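PDB 3C3K: alanine racemase from Actinobacillus succinogenes, which belongs, in its fold, to the two-lobed periplasmic binding protein-like family, whose members typically hold a small ligand in the cleft between two alpha/beta lobes. Local coordinates for residues 22-34 with 237-251. Numbering follows the deposited sequence.
Sequences FCAAVVKGIEKTA and QPSEQIGMKAVSLLL
Close helix packing through paired glycines, here Gly29 and Gly243, joins helices 21-35 and 239-254 on one face of the six-stranded parallel sheet of one lobe. With no side chain on either glycine, the segment axes approach to 6.4 Å at a crossing angle of -43°, and backbone meets backbone. Gly29 CA makes a nearly straight CA-H...O contact with Glu240 O at 3.4 Å, and Gly29 O receives a more bent one from Met244 CA.

Around this centre the charged groups lie on the outer side and Ile30 and Val247 on the sheet side, with Thr33 between. Glu240 is a knob among Ala25, Lys28, Gly29 and Lys32; with CG anti to its backbone N (chi1 -157°), that atom packs on Gly29 CA. Farther out, Lys32 crosses the carboxylate end at about a right angle, NZ meeting Glu240 OE2 at 2.7 Å nearly along the C-O axis in a salt bridge, while the methylenes of Lys28 run past OE1. Thr33 turns OG1 onto Met244 CB, 3.3 Å away, and slides its methyl CG2 along Val247 CG1 (3.6 Å). Ile30 CG2 meets Val247 CG2 at 3.7 Å; Ile30 also reaches Val13 and Ala246 reaches Val90, placing both helices against the strands.

At the N-terminal end, the side chains of Phe22 and Gln237 cross at about a right angle, while ring and amide planes are tilted by 38°, with Phe22 CE1 3.5 Å from Gln237 NE2. That nitrogen is hydrogen-bonded to Asp220 and to a glycerol. One salt bridge is thus the sole conventional hydrogen bond between the segments, the rest being van der Waals packing and the two CA-H...O contacts; Lys28, whose NZ stays 4.9 Å from Glu240 OE1, would add only a weaker attraction.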
loop_
_atom_site.group_PDB
_atom_site.type_symbol
_atom_site.label_atom_id
_atom_site.label_comp_id
_atom_site.label_asym_id
_atom_site.label_seq_id
_atom_site.Cartn_x
_atom_site.Cartn_y
_atom_site.Cartn_z
ATOM N N PHE B 22 1.242 -3.878 -5.239
ATOM C CA PHE B 22 0.790 -4.372 -6.549
ATOM C C PHE B 22 -0.741 -4.330 -6.583
ATOM O O PHE B 22 -1.366 -3.913 -7.571
ATOM C CB PHE B 22 1.258 -5.835 -6.750
ATOM C CG PHE B 22 0.624 -6.543 -7.960
ATOM C CD1 PHE B 22 1.137 -6.340 -9.230
ATOM C CD2 PHE B 22 -0.457 -7.381 -7.802
ATOM C CE1 PHE B 22 0.595 -6.989 -10.326
ATOM C CE2 PHE B 22 -1.012 -8.029 -8.887
ATOM C CZ PHE B 22 -0.482 -7.832 -10.148
ATOM N N CYS B 23 -1.372 -4.764 -5.489
ATOM C CA CYS B 23 -2.839 -4.647 -5.457
ATOM C C CYS B 23 -3.297 -3.239 -5.660
ATOM O O CYS B 23 -4.233 -3.044 -6.378
ATOM C CB CYS B 23 -3.415 -5.177 -4.185
ATOM S SG CYS B 23 -3.042 -6.949 -4.054
ATOM N N ALA B 24 -2.677 -2.257 -4.994
ATOM C CA ALA B 24 -3.104 -0.886 -5.081
ATOM C C ALA B 24 -3.005 -0.399 -6.500
ATOM O O ALA B 24 -3.831 0.389 -6.946
ATOM C CB ALA B 24 -2.263 0.033 -4.105
ATOM N N ALA B 25 -1.970 -0.813 -7.208
ATOM C CA ALA B 25 -1.772 -0.450 -8.597
ATOM C C ALA B 25 -2.811 -1.105 -9.472
ATOM O O ALA B 25 -3.316 -0.476 -10.378
ATOM C CB ALA B 25 -0.348 -0.835 -9.119
ATOM N N VAL B 26 -3.143 -2.374 -9.226
ATOM C CA VAL B 26 -4.221 -2.987 -10.031
ATOM C C VAL B 26 -5.580 -2.303 -9.724
ATOM O O VAL B 26 -6.344 -1.926 -10.632
ATOM C CB VAL B 26 -4.329 -4.497 -9.787
ATOM C CG1 VAL B 26 -5.511 -5.034 -10.622
ATOM C CG2 VAL B 26 -3.002 -5.206 -10.210
ATOM N N VAL B 27 -5.873 -2.077 -8.438
ATOM C CA VAL B 27 -7.069 -1.314 -8.107
ATOM C C VAL B 27 -7.182 0.035 -8.791
ATOM O O VAL B 27 -8.265 0.422 -9.245
ATOM C CB VAL B 27 -7.248 -1.200 -6.640
ATOM C CG1 VAL B 27 -8.423 -0.319 -6.314
ATOM C CG2 VAL B 27 -7.465 -2.594 -6.083
ATOM N N LYS B 28 -6.084 0.771 -8.849
ATOM C CA LYS B 28 -6.092 2.011 -9.528
ATOM C C LYS B 28 -6.610 1.911 -10.981
ATOM O O LYS B 28 -7.386 2.761 -11.438
ATOM C CB LYS B 28 -4.682 2.648 -9.515
ATOM C CG LYS B 28 -4.722 4.115 -9.985
ATOM C CD LYS B 28 -3.318 4.797 -9.964
ATOM C CE LYS B 28 -3.333 6.218 -10.641
ATOM N NZ LYS B 28 -4.603 6.923 -10.272
ATOM N N GLY B 29 -6.146 0.904 -11.721
ATOM C CA GLY B 29 -6.552 0.724 -13.107
ATOM C C GLY B 29 -8.000 0.261 -13.160
ATOM O O GLY B 29 -8.777 0.687 -14.015
ATOM N N ILE B 30 -8.384 -0.600 -12.222
ATOM C CA ILE B 30 -9.771 -0.998 -12.149
ATOM C C ILE B 30 -10.650 0.268 -12.072
ATOM O O ILE B 30 -11.582 0.423 -12.897
ATOM C CB ILE B 30 -10.036 -1.988 -10.982
ATOM C CG1 ILE B 30 -9.484 -3.351 -11.373
ATOM C CG2 ILE B 30 -11.484 -2.103 -10.676
ATOM C CD1 ILE B 30 -9.358 -4.364 -10.201
ATOM N N GLU B 31 -10.349 1.168 -11.114
ATOM C CA GLU B 31 -11.159 2.351 -10.850
ATOM C C GLU B 31 -11.207 3.251 -12.068
ATOM O O GLU B 31 -12.235 3.816 -12.384
ATOM C CB GLU B 31 -10.553 3.174 -9.727
ATOM C CG GLU B 31 -10.587 2.550 -8.370
ATOM C CD GLU B 31 -9.705 3.304 -7.347
ATOM O OE1 GLU B 31 -8.660 3.931 -7.720
ATOM O OE2 GLU B 31 -10.098 3.266 -6.170
ATOM N N LYS B 32 -10.095 3.371 -12.768
ATOM C CA LYS B 32 -10.062 4.281 -13.912
ATOM C C LYS B 32 -11.042 3.822 -14.949
ATOM O O LYS B 32 -11.812 4.611 -15.402
ATOM C CB LYS B 32 -8.690 4.347 -14.533
ATOM C CG LYS B 32 -7.804 5.413 -13.878
ATOM C CD LYS B 32 -6.406 5.219 -14.398
ATOM C CE LYS B 32 -6.469 5.323 -15.939
ATOM N NZ LYS B 32 -5.105 5.515 -16.518
ATOM N N THR B 33 -11.001 2.545 -15.316
ATOM C CA THR B 33 -11.934 2.044 -16.335
ATOM C C THR B 33 -13.348 1.970 -15.858
ATOM O O THR B 33 -14.235 2.349 -16.602
ATOM C CB THR B 33 -11.432 0.797 -17.048
ATOM O OG1 THR B 33 -10.175 1.149 -17.658
ATOM C CG2 THR B 33 -12.398 0.352 -18.155
ATOM N N ALA B 34 -13.568 1.506 -14.622
ATOM C CA ALA B 34 -14.930 1.365 -14.089
ATOM C C ALA B 34 -15.630 2.715 -14.039
ATOM O O ALA B 34 -16.775 2.809 -14.474
ATOM C CB ALA B 34 -14.931 0.648 -12.699
ATOM N N GLN B 237 5.615 -5.438 -13.979
ATOM C CA GLN B 237 4.268 -5.788 -14.521
ATOM C C GLN B 237 3.516 -4.526 -14.975
ATOM O O GLN B 237 3.672 -3.461 -14.367
ATOM C CB GLN B 237 3.410 -6.433 -13.464
ATOM C CG GLN B 237 3.985 -7.761 -12.970
ATOM C CD GLN B 237 2.903 -8.649 -12.458
ATOM O OE1 GLN B 237 1.871 -8.806 -13.121
ATOM N NE2 GLN B 237 3.125 -9.280 -11.273
ATOM N N PRO B 238 2.693 -4.655 -16.005
ATOM C CA PRO B 238 1.885 -3.490 -16.345
ATOM C C PRO B 238 0.641 -3.412 -15.433
ATOM O O PRO B 238 -0.501 -3.664 -15.898
ATOM C CB PRO B 238 1.494 -3.762 -17.817
ATOM C CG PRO B 238 1.449 -5.238 -17.921
ATOM C CD PRO B 238 2.499 -5.781 -16.959
ATOM N N SER B 239 0.848 -3.036 -14.174
ATOM C CA SER B 239 -0.157 -3.287 -13.135
ATOM C C SER B 239 -1.476 -2.559 -13.357
ATOM O O SER B 239 -2.542 -3.169 -13.266
ATOM C CB SER B 239 0.422 -3.022 -11.760
ATOM O OG SER B 239 1.467 -3.975 -11.514
ATOM N N GLU B 240 -1.406 -1.260 -13.618
ATOM C CA GLU B 240 -2.583 -0.514 -14.013
ATOM C C GLU B 240 -3.333 -1.068 -15.229
ATOM O O GLU B 240 -4.559 -1.143 -15.193
ATOM C CB GLU B 240 -2.241 0.947 -14.222
ATOM C CG GLU B 240 -3.418 1.853 -14.088
ATOM C CD GLU B 240 -3.000 3.332 -14.000
ATOM O OE1 GLU B 240 -2.238 3.699 -13.082
ATOM O OE2 GLU B 240 -3.398 4.121 -14.878
ATOM N N GLN B 241 -2.622 -1.396 -16.310
ATOM C CA GLN B 241 -3.209 -2.068 -17.502
ATOM C C GLN B 241 -3.884 -3.404 -17.184
ATOM O O GLN B 241 -4.935 -3.684 -17.720
ATOM C CB GLN B 241 -2.167 -2.257 -18.638
ATOM C CG GLN B 241 -1.594 -0.895 -19.206
ATOM C CD GLN B 241 -0.840 -1.005 -20.559
ATOM O OE1 GLN B 241 -0.963 -0.130 -21.436
ATOM N NE2 GLN B 241 -0.052 -2.080 -20.729
ATOM N N ILE B 242 -3.303 -4.217 -16.308
ATOM C CA ILE B 242 -4.004 -5.380 -15.763
ATOM C C ILE B 242 -5.380 -5.068 -15.182
ATOM O O ILE B 242 -6.339 -5.723 -15.551
ATOM C CB ILE B 242 -3.101 -6.159 -14.770
ATOM C CG1 ILE B 242 -1.895 -6.728 -15.508
ATOM C CG2 ILE B 242 -3.885 -7.321 -14.012
ATOM C CD1 ILE B 242 -0.901 -7.272 -14.566
ATOM N N GLY B 243 -5.494 -4.085 -14.288
ATOM C CA GLY B 243 -6.822 -3.672 -13.762
ATOM C C GLY B 243 -7.746 -3.067 -14.830
ATOM O O GLY B 243 -8.939 -3.361 -14.868
ATOM N N MET B 244 -7.223 -2.218 -15.703
ATOM C CA MET B 244 -8.115 -1.600 -16.705
ATOM C C MET B 244 -8.686 -2.711 -17.607
ATOM O O MET B 244 -9.885 -2.706 -17.941
ATOM C CB MET B 244 -7.339 -0.580 -17.525
ATOM C CG MET B 244 -6.802 0.617 -16.759
ATOM S SD MET B 244 -5.769 1.791 -17.741
ATOM C CE MET B 244 -4.601 0.714 -18.261
ATOM N N LYS B 245 -7.845 -3.698 -17.929
ATOM C CA LYS B 245 -8.241 -4.775 -18.846
ATOM C C LYS B 245 -9.216 -5.681 -18.145
ATOM O O LYS B 245 -10.186 -6.142 -18.763
ATOM C CB LYS B 245 -6.984 -5.515 -19.424
ATOM C CG LYS B 245 -7.292 -6.674 -20.475
ATOM C CD LYS B 245 -8.154 -6.142 -21.631
ATOM C CE LYS B 245 -7.667 -6.559 -22.987
ATOM N NZ LYS B 245 -8.345 -5.750 -24.080
ATOM N N ALA B 246 -9.004 -5.931 -16.839
ATOM C CA ALA B 246 -9.925 -6.770 -16.085
ATOM C C ALA B 246 -11.326 -6.167 -16.164
ATOM O O ALA B 246 -12.267 -6.834 -16.540
ATOM C CB ALA B 246 -9.432 -7.034 -14.625
ATOM N N VAL B 247 -11.450 -4.871 -15.947
ATOM C CA VAL B 247 -12.742 -4.192 -16.111
ATOM C C VAL B 247 -13.329 -4.306 -17.477
ATOM O O VAL B 247 -14.548 -4.583 -17.592
ATOM C CB VAL B 247 -12.679 -2.709 -15.673
ATOM C CG1 VAL B 247 -14.023 -1.982 -15.966
ATOM C CG2 VAL B 247 -12.321 -2.669 -14.220
ATOM N N SER B 248 -12.494 -4.094 -18.499
ATOM C CA SER B 248 -12.889 -4.291 -19.872
ATOM C C SER B 248 -13.486 -5.655 -20.163
ATOM O O SER B 248 -14.479 -5.739 -20.907
ATOM C CB SER B 248 -11.733 -4.048 -20.835
ATOM O OG SER B 248 -11.711 -2.648 -21.047
ATOM N N LEU B 249 -12.886 -6.686 -19.567
ATOM C CA LEU B 249 -13.391 -8.040 -19.712
ATOM C C LEU B 249 -14.700 -8.220 -18.952
ATOM O O LEU B 249 -15.621 -8.981 -19.415
ATOM C CB LEU B 249 -12.330 -9.076 -19.293
ATOM C CG LEU B 249 -10.987 -9.152 -20.056
ATOM C CD1 LEU B 249 -10.041 -10.249 -19.454
ATOM C CD2 LEU B 249 -11.276 -9.443 -21.492
ATOM N N LEU B 250 -14.805 -7.559 -17.805
ATOM C CA LEU B 250 -16.014 -7.632 -16.988
ATOM C C LEU B 250 -17.146 -6.940 -17.714
ATOM O O LEU B 250 -18.287 -7.359 -17.626
ATOM C CB LEU B 250 -15.838 -6.960 -15.602
ATOM C CG LEU B 250 -16.859 -7.414 -14.559
ATOM C CD1 LEU B 250 -16.463 -8.803 -14.101
ATOM C CD2 LEU B 250 -16.869 -6.467 -13.351
ATOM N N LEU B 251 -16.840 -5.842 -18.392
ATOM C CA LEU B 251 -17.859 -5.135 -19.190
ATOM C C LEU B 251 -18.369 -5.915 -20.413
ATOM O O LEU B 251 -19.540 -5.812 -20.776
ATOM C CB LEU B 251 -17.387 -3.713 -19.572
ATOM C CG LEU B 251 -17.159 -2.687 -18.444
ATOM C CD1 LEU B 251 -16.361 -1.439 -18.973
ATOM C CD2 LEU B 251 -18.444 -2.275 -17.656
#